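Local coordinates for A rubisco-like protein (Burkholderia fungorum, PDB 3NWR) that resembles the large chain of the carbon-fixing enzyme Rubisco and is probably an enzyme, though its own reaction and substrate remain uncertain, at residues V61-E66 with S131-A136; R220-R223 with G227-V230. All coordinates share one frame; numbering follows the deposited sequence.

Interaction 1. Residues V61-E66 with S131-A136; sequences VLRIEE and SLRLPA
R63 and R133 each set CG trans to the carbonyl carbon and bend at chi3 (-87° in R63, -65° in R133), which turns the two guanidinium groups toward each other from opposite directions. The backbones stay far apart: the nearest CA pair, R63 and S131, is separated by 13.5 Å, so the contact is made by the ends of two long side chains. R63 NH2 and R133 NH2 approach to 3.0 Å. Seen from R63, the partner nitrogen lies at the edge of its guanidinium, near the plane; the two planes are turned 44° against each other. The span bridges the antiparallel sheet of the Rubisco-type N-terminal domain, in which strands 89-99 and 14-23 lie between the two outer strands 60-70 and 126-133. On the R63 side, a classic beta bulge sets L62 and R63 both opposite T95 of strand 89-99. Both NH2 atoms are donors, so the pair is not itself a bond. Carboxylates of strand 14-23 probably make the approach tolerable by offsetting the paired positive charge: R133 NH2 forms salt bridges with D18 and E16, while R63 NH2 has a long, weak ion pair with E16.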
ATOM      1  N   VAL A  61      11.380 -22.914  -6.455  1.00 18.38           N
ATOM      2  CA  VAL A  61      10.401 -23.408  -5.503  1.00 19.54           C
ATOM      3  C   VAL A  61      11.084 -24.426  -4.599  1.00 20.75           C
ATOM      4  O   VAL A  61      11.564 -25.458  -5.074  1.00 24.55           O
ATOM      5  CB  VAL A  61       9.219 -24.065  -6.223  1.00 20.24           C
ATOM      6  CG1 VAL A  61       8.200 -24.557  -5.216  1.00 21.28           C
ATOM      7  CG2 VAL A  61       8.584 -23.084  -7.207  1.00 22.75           C
ATOM      8  N   LEU A  62      11.153 -24.125  -3.307  1.00 16.56           N
ATOM      9  CA  LEU A  62      11.865 -24.985  -2.359  1.00 19.22           C
ATOM     10  C   LEU A  62      10.930 -25.977  -1.685  1.00 19.47           C
ATOM     11  O   LEU A  62      11.355 -27.059  -1.282  1.00 20.15           O
ATOM     12  CB  LEU A  62      12.566 -24.159  -1.276  1.00 19.77           C
ATOM     13  CG  LEU A  62      13.736 -23.267  -1.688  1.00 26.84           C
ATOM     14  CD1 LEU A  62      14.373 -22.640  -0.451  1.00 23.68           C
ATOM     15  CD2 LEU A  62      14.762 -24.050  -2.500  1.00 31.67           C
ATOM     16  N   ARG A  63       9.665 -25.599  -1.535  1.00 17.23           N
ATOM     17  CA  ARG A  63       8.709 -26.432  -0.809  1.00 17.51           C
ATOM     18  C   ARG A  63       7.319 -26.280  -1.384  1.00 19.18           C
ATOM     19  O   ARG A  63       6.892 -25.174  -1.710  1.00 18.05           O
ATOM     20  CB  ARG A  63       8.667 -26.056   0.681  1.00 17.61           C
ATOM     21  CG  ARG A  63       9.944 -26.370   1.444  1.00 28.44           C
ATOM     22  CD  ARG A  63       9.770 -26.227   2.958  1.00 30.74           C
ATOM     23  NE  ARG A  63      10.005 -24.863   3.424  1.00 35.89           N
ATOM     24  CZ  ARG A  63      11.211 -24.318   3.563  1.00 36.77           C
ATOM     25  NH1 ARG A  63      12.299 -25.014   3.256  1.00 41.54           N
ATOM     26  NH2 ARG A  63      11.333 -23.072   3.999  1.00 37.42           N
ATOM     27  N   ILE A  64       6.604 -27.394  -1.489  1.00 16.57           N
ATOM     28  CA  ILE A  64       5.189 -27.362  -1.805  1.00 16.53           C
ATOM     29  C   ILE A  64       4.503 -28.352  -0.881  1.00 21.61           C
ATOM     30  O   ILE A  64       4.985 -29.471  -0.699  1.00 20.90           O
ATOM     31  CB  ILE A  64       4.906 -27.775  -3.257  1.00 20.08           C
ATOM     32  CG1 ILE A  64       5.616 -26.839  -4.234  1.00 21.30           C
ATOM     33  CG2 ILE A  64       3.401 -27.780  -3.522  1.00 21.99           C
ATOM     34  CD1 ILE A  64       5.690 -27.371  -5.646  1.00 28.47           C
ATOM     35  N   GLU A  65       3.399 -27.937  -0.277  1.00 16.25           N
ATOM     36  CA  GLU A  65       2.594 -28.853   0.525  1.00 19.37           C
ATOM     37  C   GLU A  65       1.138 -28.629   0.184  1.00 19.65           C
ATOM     38  O   GLU A  65       0.602 -27.557   0.450  1.00 19.07           O
ATOM     39  CB  GLU A  65       2.808 -28.637   2.026  1.00 22.21           C
ATOM     40  CG  GLU A  65       1.972 -29.590   2.882  1.00 28.38           C
ATOM     41  CD  GLU A  65       2.061 -29.300   4.374  1.00 39.71           C
ATOM     42  OE1 GLU A  65       2.649 -28.267   4.760  1.00 41.33           O
ATOM     43  OE2 GLU A  65       1.532 -30.109   5.166  1.00 48.83           O
ATOM     44  N   GLU A  66       0.492 -29.625  -0.413  1.00 17.78           N
ATOM     45  CA  GLU A  66      -0.915 -29.469  -0.753  1.00 19.12           C
ATOM     46  C   GLU A  66      -1.799 -29.604   0.484  1.00 21.73           C
ATOM     47  O   GLU A  66      -1.584 -30.474   1.323  1.00 22.22           O
ATOM     48  CB  GLU A  66      -1.352 -30.457  -1.835  1.00 23.90           C
ATOM     49  CG  GLU A  66      -2.817 -30.287  -2.222  1.00 24.19           C
ATOM     50  CD  GLU A  66      -3.075 -30.510  -3.695  1.00 25.38           C
ATOM     51  OE1 GLU A  66      -2.133 -30.885  -4.428  1.00 28.87           O
ATOM     52  OE2 GLU A  66      -4.227 -30.316  -4.127  1.00 26.18           O
ATOM     53  N   SER A 131       5.093 -15.166   5.037  1.00 14.62           N
ATOM     54  CA  SER A 131       6.275 -14.895   5.835  1.00 14.63           C
ATOM     55  C   SER A 131       7.512 -14.725   4.966  1.00 12.99           C
ATOM     56  O   SER A 131       7.530 -15.135   3.801  1.00 14.62           O
ATOM     57  CB  SER A 131       6.492 -16.015   6.860  1.00 19.49           C
ATOM     58  OG  SER A 131       6.643 -17.251   6.197  1.00 24.47           O
ATOM     59  N   LEU A 132       8.538 -14.103   5.545  1.00 13.44           N
ATOM     60  CA  LEU A 132       9.810 -13.867   4.868  1.00 13.24           C
ATOM     61  C   LEU A 132      10.946 -14.283   5.784  1.00 13.45           C
ATOM     62  O   LEU A 132      10.848 -14.152   7.007  1.00 15.21           O
ATOM     63  CB  LEU A 132       9.985 -12.385   4.540  1.00 13.91           C
ATOM     64  CG  LEU A 132       9.014 -11.820   3.503  1.00 13.01           C
ATOM     65  CD1 LEU A 132       9.075 -10.292   3.502  1.00 15.64           C
ATOM     66  CD2 LEU A 132       9.339 -12.372   2.133  1.00 15.56           C
ATOM     67  N   ARG A 133      12.028 -14.770   5.189  1.00 14.99           N
ATOM     68  CA  ARG A 133      13.244 -15.041   5.943  1.00 16.20           C
ATOM     69  C   ARG A 133      14.433 -14.428   5.219  1.00 14.81           C
ATOM     70  O   ARG A 133      14.736 -14.789   4.084  1.00 16.38           O
ATOM     71  CB  ARG A 133      13.448 -16.545   6.116  1.00 17.95           C
ATOM     72  CG  ARG A 133      12.480 -17.175   7.097  1.00 20.42           C
ATOM     73  CD  ARG A 133      12.672 -18.682   7.177  1.00 23.86           C
ATOM     74  NE  ARG A 133      12.336 -19.326   5.912  1.00 22.27           N
ATOM     75  CZ  ARG A 133      11.089 -19.553   5.506  1.00 23.46           C
ATOM     76  NH1 ARG A 133      10.064 -19.186   6.266  1.00 25.32           N
ATOM     77  NH2 ARG A 133      10.863 -20.139   4.338  1.00 20.79           N
ATOM     78  N   LEU A 134      15.093 -13.491   5.888  1.00 15.26           N
ATOM     79  CA  LEU A 134      16.234 -12.789   5.318  1.00 15.75           C
ATOM     80  C   LEU A 134      17.504 -13.110   6.101  1.00 16.37           C
ATOM     81  O   LEU A 134      17.465 -13.223   7.324  1.00 18.87           O
ATOM     82  CB  LEU A 134      15.988 -11.273   5.366  1.00 18.26           C
ATOM     83  CG  LEU A 134      15.155 -10.637   4.236  1.00 22.67           C
ATOM     84  CD1 LEU A 134      13.778 -11.256   4.118  1.00 21.93           C
ATOM     85  CD2 LEU A 134      15.026  -9.131   4.443  1.00 23.46           C
ATOM     86  N   PRO A 135      18.639 -13.242   5.399  1.00 16.08           N
ATOM     87  CA  PRO A 135      19.917 -13.399   6.105  1.00 17.82           C
ATOM     88  C   PRO A 135      20.256 -12.133   6.862  1.00 18.76           C
ATOM     89  O   PRO A 135      19.907 -11.036   6.421  1.00 18.87           O
ATOM     90  CB  PRO A 135      20.937 -13.596   4.971  1.00 21.79           C
ATOM     91  CG  PRO A 135      20.141 -13.925   3.750  1.00 21.05           C
ATOM     92  CD  PRO A 135      18.797 -13.272   3.937  1.00 17.59           C
ATOM     93  N   ALA A 136      20.936 -12.279   7.995  1.00 18.17           N
ATOM     94  CA  ALA A 136      21.353 -11.131   8.788  1.00 17.41           C
ATOM     95  C   ALA A 136      22.184 -10.130   7.985  1.00 16.98           C
ATOM     96  O   ALA A 136      22.023  -8.920   8.132  1.00 18.04           O
ATOM     97  CB  ALA A 136      22.134 -11.601  10.018  1.00 19.63           C
TER

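Interaction 2. Residues R220-R223 with G227-V230; sequences RRYR and GRPV. With SO4 (sulfate ion), chain C.
The guanidinium of R228 is engaged along its edge: Y222 OH and sulfate atom O4 both lie near its plane, while the phenol ring of Y222 is turned 70° against it. R228 O and V230 CG2 approach that ring obliquely, and one face of the R223 guanidinium has R220 O over its centre, 3.8 Å above the plane. R228 NH1 donates to Y222 OH over 3.0 Å, nearly straight at 158°. The sulfate, probably from the crystallisation liquor, is held by two further nitrogens: R228 NE reaches sulfate O3 at 3.1 Å and also bonds O4, and R228 NH2 meets sulfate O4 at 3.0 Å. Because NH2 also forms a salt bridge with D192 and NH1 bonds the carbonyl of V191, the group is fixed in rotation from several sides. R399 NH1 and R161 NH2 also bond the sulfate.

The tyrosine reaches this position because its CG stands trans to the backbone N (chi1 174°), carrying the ring off helix 208-226 and over the following loop. V230 crosses the tyrosine side chain at about a right angle, its CG2 3.7 Å from Y222 CE2. The R228 carbonyl also meets the helix backbone, with R223 CA 3.5 Å from R228 O in a CA-H...O contact. At the helix end, G227 N still bonds R223 O over 2.7 Å, after which G227 turns out of helical geometry with a positive phi. S226 OG, bonded to both Y222 O and R228 N, ties the turn further.

Helix 208-226, this turn and the approach to strand 233-235 form an alpha-to-beta connection of the TIM-barrel catalytic domain. In such barrels these connections lie at the end remote from the active site; here three arginines, R228, R161 and R399, gather round the sulfate.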
ATOM      1  N   ARG A 220       6.318  20.069  28.082  1.00 20.33           N
ATOM      2  CA  ARG A 220       7.553  20.514  28.732  1.00 20.33           C
ATOM      3  C   ARG A 220       7.269  21.008  30.148  1.00 22.00           C
ATOM      4  O   ARG A 220       7.965  20.647  31.097  1.00 21.68           O
ATOM      5  CB  ARG A 220       8.243  21.615  27.908  1.00 19.24           C
ATOM      6  CG  ARG A 220       8.807  21.145  26.553  1.00 24.50           C
ATOM      7  CD  ARG A 220       9.654  22.225  25.837  1.00 23.64           C
ATOM      8  NE  ARG A 220       8.948  23.496  25.677  1.00 24.90           N
ATOM      9  CZ  ARG A 220       8.351  23.911  24.559  1.00 23.94           C
ATOM     10  NH1 ARG A 220       8.371  23.170  23.457  1.00 21.96           N
ATOM     11  NH2 ARG A 220       7.741  25.091  24.537  1.00 25.77           N
ATOM     12  N   ARG A 221       6.232  21.821  30.292  1.00 20.34           N
ATOM     13  CA  ARG A 221       5.877  22.332  31.608  1.00 22.37           C
ATOM     14  C   ARG A 221       5.435  21.201  32.534  1.00 25.24           C
ATOM     15  O   ARG A 221       5.727  21.218  33.730  1.00 22.68           O
ATOM     16  CB  ARG A 221       4.784  23.388  31.519  1.00 21.18           C
ATOM     17  CG  ARG A 221       4.487  23.986  32.879  1.00 32.56           C
ATOM     18  CD  ARG A 221       3.289  24.913  32.891  1.00 44.14           C
ATOM     19  NE  ARG A 221       2.713  24.991  34.233  1.00 45.26           N
ATOM     20  CZ  ARG A 221       1.647  25.716  34.544  1.00 37.80           C
ATOM     21  NH1 ARG A 221       1.042  26.435  33.610  1.00 45.91           N
ATOM     22  NH2 ARG A 221       1.188  25.720  35.784  1.00 47.17           N
ATOM     23  N   TYR A 222       4.735  20.211  31.990  1.00 21.19           N
ATOM     24  CA  TYR A 222       4.329  19.082  32.810  1.00 20.26           C
ATOM     25  C   TYR A 222       5.545  18.305  33.321  1.00 23.10           C
ATOM     26  O   TYR A 222       5.576  17.900  34.479  1.00 21.56           O
ATOM     27  CB  TYR A 222       3.356  18.147  32.076  1.00 18.92           C
ATOM     28  CG  TYR A 222       3.052  16.902  32.876  1.00 18.79           C
ATOM     29  CD1 TYR A 222       2.189  16.941  33.968  1.00 20.45           C
ATOM     30  CD2 TYR A 222       3.655  15.689  32.559  1.00 19.84           C
ATOM     31  CE1 TYR A 222       1.924  15.805  34.704  1.00 20.97           C
ATOM     32  CE2 TYR A 222       3.396  14.551  33.290  1.00 19.16           C
ATOM     33  CZ  TYR A 222       2.528  14.610  34.359  1.00 21.56           C
ATOM     34  OH  TYR A 222       2.270  13.475  35.097  1.00 20.92           O
ATOM     35  N   ARG A 223       6.540  18.096  32.461  1.00 19.46           N
ATOM     36  CA  ARG A 223       7.760  17.409  32.878  1.00 21.26           C
ATOM     37  C   ARG A 223       8.446  18.183  34.000  1.00 24.81           C
ATOM     38  O   ARG A 223       8.879  17.599  34.994  1.00 24.24           O
ATOM     39  CB  ARG A 223       8.735  17.247  31.708  1.00 21.84           C
ATOM     40  CG  ARG A 223       9.909  16.308  31.995  1.00 22.68           C
ATOM     41  CD  ARG A 223      11.230  16.846  31.420  1.00 25.02           C
ATOM     42  NE  ARG A 223      11.023  17.716  30.270  1.00 39.54           N
ATOM     43  CZ  ARG A 223      11.365  19.002  30.224  1.00 27.90           C
ATOM     44  NH1 ARG A 223      11.939  19.594  31.267  1.00 28.57           N
ATOM     45  NH2 ARG A 223      11.121  19.697  29.131  1.00 36.79           N
ATOM     46  N   GLY A 227       8.275  15.851  37.017  1.00 25.71           N
ATOM     47  CA  GLY A 227       9.430  14.990  36.833  1.00 25.79           C
ATOM     48  C   GLY A 227       9.144  13.813  35.910  1.00 26.92           C
ATOM     49  O   GLY A 227       9.983  12.924  35.753  1.00 27.97           O
ATOM     50  N   ARG A 228       7.957  13.802  35.305  1.00 24.89           N
ATOM     51  CA  ARG A 228       7.556  12.717  34.415  1.00 25.24           C
ATOM     52  C   ARG A 228       7.590  13.157  32.953  1.00 19.43           C
ATOM     53  O   ARG A 228       6.862  14.066  32.569  1.00 20.40           O
ATOM     54  CB  ARG A 228       6.127  12.253  34.728  1.00 23.14           C
ATOM     55  CG  ARG A 228       5.865  11.805  36.165  1.00 24.10           C
ATOM     56  CD  ARG A 228       4.443  11.250  36.289  1.00 28.57           C
ATOM     57  NE  ARG A 228       4.285   9.998  35.551  1.00 28.64           N
ATOM     58  CZ  ARG A 228       3.583   9.845  34.428  1.00 26.93           C
ATOM     59  NH1 ARG A 228       2.932  10.865  33.879  1.00 23.34           N
ATOM     60  NH2 ARG A 228       3.528   8.649  33.856  1.00 26.33           N
ATOM     61  N   PRO A 229       8.426  12.504  32.128  1.00 19.56           N
ATOM     62  CA  PRO A 229       8.341  12.765  30.686  1.00 18.87           C
ATOM     63  C   PRO A 229       7.102  12.072  30.116  1.00 21.78           C
ATOM     64  O   PRO A 229       6.736  10.993  30.594  1.00 23.20           O
ATOM     65  CB  PRO A 229       9.605  12.107  30.122  1.00 22.33           C
ATOM     66  CG  PRO A 229      10.352  11.516  31.284  1.00 26.13           C
ATOM     67  CD  PRO A 229       9.433  11.483  32.461  1.00 22.81           C
ATOM     68  N   VAL A 230       6.452  12.701  29.143  1.00 17.01           N
ATOM     69  CA  VAL A 230       5.359  12.071  28.402  1.00 16.01           C
ATOM     70  C   VAL A 230       5.691  12.161  26.918  1.00 15.64           C
ATOM     71  O   VAL A 230       5.957  13.245  26.398  1.00 19.60           O
ATOM     72  CB  VAL A 230       4.003  12.747  28.667  1.00 14.98           C
ATOM     73  CG1 VAL A 230       2.901  12.103  27.825  1.00 16.57           C
ATOM     74  CG2 VAL A 230       3.646  12.660  30.147  1.00 18.32           C
TER
HETATM   75  S   SO4 C 434       5.356   6.804  37.097  0.79 25.67           S
HETATM   76  O1  SO4 C 434       4.912   6.190  38.342  0.70 30.27           O
HETATM   77  O2  SO4 C 434       6.359   5.945  36.474  0.88 26.71           O
HETATM   78  O3  SO4 C 434       5.932   8.117  37.382  0.74 29.00           O
HETATM   79  O4  SO4 C 434       4.210   6.947  36.206  0.71 25.64           O

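How the interactions relate
Interaction 1 is a surface contact in which neither touching residue is buried, whereas interaction 2 is partly buried, with Y222 and V230 enclosed. The buried surface reflects this: 57 Å² for the first, 262 Å² for the second. They share no elements: 61-66 with 131-136 joins the two outer strands of the N-terminal sheet, 220-223 with 227-230 a helix end and its loop in the catalytic barrel. Their centres are 47 Å apart, on opposite sides of the chain's centre. Arginine is prominent in both, but in interaction 1 the like charges are probably offset by carboxylates of an intervening strand, while interaction 2 combines direct hydrogen bonds, apolar packing and a bound anion.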